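Local coordinates for carboxymuconolactone decarboxylase family protein (Methanocaldococcus jannaschii, PDB 3D7I) that is of uncertain function but belongs to the carboxymuconolactone decarboxylase family and may act as a peroxiredoxin-like oxidoreductase in oxygen detoxification, at residues Y41-S54 with L72-V86. Sequence-based numbering, arbitrary orientation. Where two conformers were deposited one is given.
Sequences YKTQKLIAIGIVAS and LGITKEEIADVLRVV. With SO4 (sulfate ion), chain E.
Buried helix-helix packing, flanked by a salt bridge, joins helix 41-53 to helix 76-90 and the turn before it. The axes of 41-53 and 76-86 approach to 9.2 Å and cross at -47°. Where they come close, Val82 presses CG1 onto the Gly50 backbone, a tight 3.5 Å from Gly50 CA, while its CG2 meets Leu46 CD2 at 3.7 Å. Further along, Ala53 CB touches both Leu83 CD2 and Val86 CG2. At the other end Leu72 CD2 lies 3.6 Å from Tyr41 CD2, and Ile74 CD1 rests against Leu46. With CG anti to the backbone N (chi1 -179°) and the chain extended, Lys42 runs past Ile74 and brings NZ to Glu78 OE2 at 2.7 Å, on the syn side of the carboxylate. Glu78 OE1 accepts from Thr75 N at 2.9 Å, and Glu78 N donates to Thr75 OG1 at 3.0 Å, a capping box. One water links Lys42 NZ, Gly73 O and Glu78 OE1. Replacing Glu78 by an alanine would probably leave the Lys42 ammonium without its carboxylate and Thr75 N without its capping-box acceptor. Leu83 and Val86 also pack on helix 92-104, in the core of an all-helical subunit, consistent with the family's AhpD-like fold.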
loop_
_atom_site.group_PDB
_atom_site.type_symbol
_atom_site.label_atom_id
_atom_site.label_comp_id
_atom_site.label_asym_id
_atom_site.label_seq_id
_atom_site.Cartn_x
_atom_site.Cartn_y
_atom_site.Cartn_z
ATOM N N TYR B 41 -16.934 -12.945 16.999
ATOM C CA TYR B 41 -17.172 -12.402 15.673
ATOM C C TYR B 41 -17.160 -10.872 15.663
ATOM O O TYR B 41 -16.593 -10.245 14.761
ATOM C CB TYR B 41 -18.539 -12.909 15.221
ATOM C CG TYR B 41 -18.954 -12.578 13.820
ATOM C CD1 TYR B 41 -18.064 -12.649 12.759
ATOM C CD2 TYR B 41 -20.285 -12.250 13.540
ATOM C CE1 TYR B 41 -18.479 -12.374 11.462
ATOM C CE2 TYR B 41 -20.701 -11.975 12.260
ATOM C CZ TYR B 41 -19.804 -12.049 11.225
ATOM O OH TYR B 41 -20.226 -11.787 9.941
ATOM N N LYS B 42 -17.782 -10.275 16.667
ATOM C CA LYS B 42 -17.747 -8.802 16.789
ATOM C C LYS B 42 -16.325 -8.247 16.782
ATOM O O LYS B 42 -16.041 -7.281 16.072
ATOM C CB LYS B 42 -18.481 -8.350 18.037
ATOM C CG LYS B 42 -18.531 -6.843 18.259
ATOM C CD LYS B 42 -19.172 -6.522 19.615
ATOM C CE LYS B 42 -19.383 -5.022 19.807
ATOM N NZ LYS B 42 -20.060 -4.716 21.101
ATOM N N THR B 43 -15.451 -8.839 17.579
ATOM C CA THR B 43 -14.058 -8.398 17.647
ATOM C C THR B 43 -13.359 -8.524 16.300
ATOM O O THR B 43 -12.659 -7.624 15.867
ATOM C CB THR B 43 -13.262 -9.149 18.725
ATOM O OG1 THR B 43 -13.868 -8.913 19.996
ATOM C CG2 THR B 43 -11.815 -8.678 18.781
ATOM N N GLN B 44 -13.562 -9.652 15.634
ATOM C CA GLN B 44 -13.001 -9.848 14.321
ATOM C C GLN B 44 -13.532 -8.857 13.277
ATOM O O GLN B 44 -12.778 -8.419 12.432
ATOM C CB GLN B 44 -13.237 -11.272 13.841
ATOM C CG GLN B 44 -12.470 -12.308 14.584
ATOM C CD GLN B 44 -12.666 -13.666 13.978
ATOM O OE1 GLN B 44 -13.790 -14.156 13.950
ATOM N NE2 GLN B 44 -11.577 -14.289 13.501
ATOM N N LYS B 45 -14.817 -8.546 13.320
ATOM C CA LYS B 45 -15.381 -7.556 12.400
ATOM C C LYS B 45 -14.836 -6.148 12.657
ATOM O O LYS B 45 -14.616 -5.396 11.718
ATOM C CB LYS B 45 -16.914 -7.558 12.467
ATOM C CG LYS B 45 -17.490 -8.716 11.682
ATOM C CD LYS B 45 -17.422 -8.473 10.166
ATOM C CE LYS B 45 -17.912 -9.720 9.428
ATOM N NZ LYS B 45 -17.862 -9.594 7.939
ATOM N N LEU B 46 -14.610 -5.814 13.922
ATOM C CA LEU B 46 -13.942 -4.539 14.291
ATOM C C LEU B 46 -12.525 -4.468 13.728
ATOM O O LEU B 46 -12.094 -3.442 13.195
ATOM C CB LEU B 46 -13.947 -4.332 15.822
ATOM C CG LEU B 46 -15.324 -4.089 16.462
ATOM C CD1 LEU B 46 -15.252 -4.158 17.988
ATOM C CD2 LEU B 46 -15.914 -2.737 16.026
ATOM N N ILE B 47 -11.806 -5.588 13.796
ATOM C CA ILE B 47 -10.503 -5.703 13.180
ATOM C C ILE B 47 -10.586 -5.504 11.662
ATOM O O ILE B 47 -9.775 -4.787 11.080
ATOM C CB ILE B 47 -9.852 -7.060 13.535
ATOM C CG1 ILE B 47 -9.519 -7.131 15.033
ATOM C CG2 ILE B 47 -8.563 -7.320 12.699
ATOM C CD1 ILE B 47 -9.297 -8.578 15.551
ATOM N N ALA B 48 -11.589 -6.129 11.035
ATOM C CA ALA B 48 -11.775 -6.004 9.587
ATOM C C ALA B 48 -12.004 -4.533 9.206
ATOM O O ALA B 48 -11.445 -4.046 8.230
ATOM C CB ALA B 48 -12.943 -6.907 9.101
ATOM N N ILE B 49 -12.819 -3.826 9.988
ATOM C CA ILE B 49 -13.053 -2.389 9.753
ATOM C C ILE B 49 -11.747 -1.639 9.807
ATOM O O ILE B 49 -11.462 -0.839 8.933
ATOM C CB ILE B 49 -14.073 -1.785 10.747
ATOM C CG1 ILE B 49 -15.476 -2.348 10.509
ATOM C CG2 ILE B 49 -14.154 -0.230 10.616
ATOM C CD1 ILE B 49 -16.402 -2.169 11.701
ATOM N N GLY B 50 -10.948 -1.896 10.854
ATOM C CA GLY B 50 -9.643 -1.267 10.989
ATOM C C GLY B 50 -8.747 -1.458 9.781
ATOM O O GLY B 50 -8.118 -0.521 9.283
ATOM N N ILE B 51 -8.674 -2.696 9.299
ATOM C CA ILE B 51 -7.808 -3.008 8.191
ATOM C C ILE B 51 -8.263 -2.291 6.935
ATOM O O ILE B 51 -7.458 -1.683 6.242
ATOM C CB ILE B 51 -7.712 -4.531 7.933
ATOM C CG1 ILE B 51 -6.970 -5.221 9.095
ATOM C CG2 ILE B 51 -7.002 -4.835 6.590
ATOM C CD1 ILE B 51 -7.061 -6.738 9.127
ATOM N N VAL B 52 -9.543 -2.402 6.609
ATOM C CA VAL B 52 -10.091 -1.775 5.398
ATOM C C VAL B 52 -9.980 -0.248 5.475
ATOM O O VAL B 52 -9.647 0.433 4.490
ATOM C CB VAL B 52 -11.558 -2.189 5.199
ATOM C CG1 VAL B 52 -12.160 -1.492 3.976
ATOM C CG2 VAL B 52 -11.668 -3.728 5.041
ATOM N N ALA B 53 -10.237 0.298 6.670
ATOM C CA ALA B 53 -10.159 1.746 6.843
ATOM C C ALA B 53 -8.735 2.264 6.733
ATOM O O ALA B 53 -8.549 3.452 6.479
ATOM C CB ALA B 53 -10.809 2.209 8.167
ATOM N N SER B 54 -7.732 1.404 6.922
ATOM C CA SER B 54 -6.337 1.794 6.841
ATOM C C SER B 54 -5.913 2.017 5.390
ATOM O O SER B 54 -4.872 2.609 5.143
ATOM C CB SER B 54 -5.415 0.773 7.533
ATOM O OG SER B 54 -5.264 -0.455 6.820
ATOM N N LEU B 72 -24.293 -6.954 13.184
ATOM C CA LEU B 72 -23.823 -7.202 14.551
ATOM C C LEU B 72 -24.265 -6.161 15.580
ATOM O O LEU B 72 -23.991 -6.309 16.767
ATOM C CB LEU B 72 -22.283 -7.309 14.564
ATOM C CG LEU B 72 -21.628 -8.417 13.724
ATOM C CD1 LEU B 72 -21.575 -8.046 12.238
ATOM C CD2 LEU B 72 -20.224 -8.741 14.218
ATOM N N GLY B 73 -24.914 -5.087 15.161
ATOM C CA GLY B 73 -25.270 -4.040 16.119
ATOM C C GLY B 73 -24.081 -3.248 16.660
ATOM O O GLY B 73 -24.156 -2.633 17.737
ATOM N N ILE B 74 -22.979 -3.245 15.916
ATOM C CA ILE B 74 -21.809 -2.425 16.290
ATOM C C ILE B 74 -22.220 -0.935 16.248
ATOM O O ILE B 74 -22.976 -0.537 15.361
ATOM C CB ILE B 74 -20.606 -2.790 15.395
ATOM C CG1 ILE B 74 -19.999 -4.124 15.884
ATOM C CG2 ILE B 74 -19.553 -1.649 15.369
ATOM C CD1 ILE B 74 -18.991 -4.785 14.951
ATOM N N THR B 75 -21.783 -0.132 17.223
ATOM C CA THR B 75 -22.179 1.293 17.274
ATOM C C THR B 75 -21.208 2.211 16.545
ATOM O O THR B 75 -20.065 1.842 16.312
ATOM C CB THR B 75 -22.310 1.838 18.702
ATOM O OG1 THR B 75 -21.054 1.770 19.362
ATOM C CG2 THR B 75 -23.459 1.049 19.546
ATOM N N LYS B 76 -21.643 3.429 16.232
ATOM C CA LYS B 76 -20.714 4.396 15.647
ATOM C C LYS B 76 -19.601 4.730 16.649
ATOM O O LYS B 76 -18.454 4.918 16.230
ATOM C CB LYS B 76 -21.424 5.669 15.191
ATOM C CG LYS B 76 -22.364 5.488 13.998
ATOM C CD LYS B 76 -22.788 6.855 13.445
ATOM C CE LYS B 76 -23.410 6.743 12.058
ATOM N NZ LYS B 76 -23.464 8.083 11.388
ATOM N N GLU B 77 -19.912 4.741 17.958
ATOM C CA GLU B 77 -18.894 4.972 18.988
ATOM C C GLU B 77 -17.814 3.873 18.993
ATOM O O GLU B 77 -16.631 4.151 19.134
ATOM C CB GLU B 77 -19.526 5.057 20.386
ATOM C CG GLU B 77 -18.525 5.498 21.469
ATOM C CD GLU B 77 -19.157 5.609 22.861
ATOM O OE1 GLU B 77 -20.085 4.811 23.171
ATOM O OE2 GLU B 77 -18.716 6.504 23.624
ATOM N N GLU B 78 -18.222 2.622 18.823
ATOM C CA GLU B 78 -17.258 1.530 18.710
ATOM C C GLU B 78 -16.395 1.668 17.447
ATOM O O GLU B 78 -15.179 1.465 17.490
ATOM C CB GLU B 78 -17.953 0.175 18.717
ATOM C CG GLU B 78 -18.565 -0.172 20.060
ATOM C CD GLU B 78 -19.446 -1.425 20.044
ATOM O OE1 GLU B 78 -20.101 -1.749 19.022
ATOM O OE2 GLU B 78 -19.474 -2.103 21.085
ATOM N N ILE B 79 -17.032 2.003 16.329
ATOM C CA ILE B 79 -16.276 2.254 15.093
ATOM C C ILE B 79 -15.282 3.412 15.253
ATOM O O ILE B 79 -14.129 3.317 14.831
ATOM C CB ILE B 79 -17.197 2.437 13.838
ATOM C CG1 ILE B 79 -18.037 1.178 13.597
ATOM C CG2 ILE B 79 -16.347 2.688 12.585
ATOM C CD1 ILE B 79 -19.136 1.377 12.589
ATOM N N ALA B 80 -15.690 4.479 15.925
ATOM C CA ALA B 80 -14.801 5.591 16.145
ATOM C C ALA B 80 -13.561 5.158 16.928
ATOM O O ALA B 80 -12.460 5.591 16.634
ATOM C CB ALA B 80 -15.522 6.728 16.842
ATOM N N ASP B 81 -13.727 4.252 17.891
ATOM C CA ASP B 81 -12.571 3.727 18.633
ATOM C C ASP B 81 -11.632 2.907 17.755
ATOM O O ASP B 81 -10.425 2.922 17.961
ATOM C CB ASP B 81 -13.007 2.869 19.817
ATOM C CG ASP B 81 -13.508 3.678 21.017
ATOM O OD1 ASP B 81 -13.235 4.899 21.138
ATOM O OD2 ASP B 81 -14.139 3.039 21.876
ATOM N N VAL B 82 -12.186 2.180 16.780
ATOM C CA VAL B 82 -11.376 1.525 15.767
ATOM C C VAL B 82 -10.569 2.574 14.979
ATOM O O VAL B 82 -9.348 2.414 14.759
ATOM C CB VAL B 82 -12.243 0.676 14.806
ATOM C CG1 VAL B 82 -11.400 0.099 13.664
ATOM C CG2 VAL B 82 -13.040 -0.430 15.583
ATOM N N LEU B 83 -11.218 3.680 14.629
ATOM C CA LEU B 83 -10.586 4.710 13.812
ATOM C C LEU B 83 -9.454 5.433 14.555
ATOM O O LEU B 83 -8.480 5.881 13.936
ATOM C CB LEU B 83 -11.623 5.677 13.286
ATOM C CG LEU B 83 -12.686 5.050 12.379
ATOM C CD1 LEU B 83 -13.521 6.147 11.713
ATOM C CD2 LEU B 83 -12.042 4.111 11.307
ATOM N N ARG B 84 -9.531 5.475 15.890
ATOM C CA ARG B 84 -8.407 6.023 16.674
ATOM C C ARG B 84 -7.133 5.235 16.385
ATOM O O ARG B 84 -6.054 5.776 16.148
ATOM C CB ARG B 84 -8.745 5.982 18.166
ATOM C CG ARG B 84 -9.882 6.891 18.575
ATOM C CD ARG B 84 -10.340 6.617 19.993
ATOM N NE ARG B 84 -9.691 7.477 20.941
ATOM C CZ ARG B 84 -10.190 8.616 21.427
ATOM N NH1 ARG B 84 -11.370 9.105 21.087
ATOM N NH2 ARG B 84 -9.477 9.275 22.274
ATOM N N VAL B 85 -7.281 3.921 16.324
ATOM C CA VAL B 85 -6.166 3.034 15.983
ATOM C C VAL B 85 -5.711 3.202 14.535
ATOM O O VAL B 85 -4.520 3.202 14.265
ATOM C CB VAL B 85 -6.503 1.554 16.284
ATOM C CG1 VAL B 85 -5.241 0.654 16.087
ATOM C CG2 VAL B 85 -7.040 1.409 17.729
ATOM N N VAL B 86 -6.651 3.362 13.595
ATOM C CA VAL B 86 -6.290 3.717 12.220
ATOM C C VAL B 86 -5.418 4.966 12.158
ATOM O O VAL B 86 -4.442 4.980 11.432
ATOM C CB VAL B 86 -7.546 3.873 11.324
ATOM C CG1 VAL B 86 -7.192 4.373 9.931
ATOM C CG2 VAL B 86 -8.272 2.513 11.238
HETATM S S SO4 E . -11.816 12.055 23.535
HETATM O O1 SO4 E . -11.101 12.200 22.314
HETATM O O2 SO4 E . -10.971 11.344 24.488
HETATM O O3 SO4 E . -12.193 13.367 24.107
HETATM O O4 SO4 E . -13.032 11.315 23.233
HETATM O O HOH W 1 -22.352 -2.906 19.921
#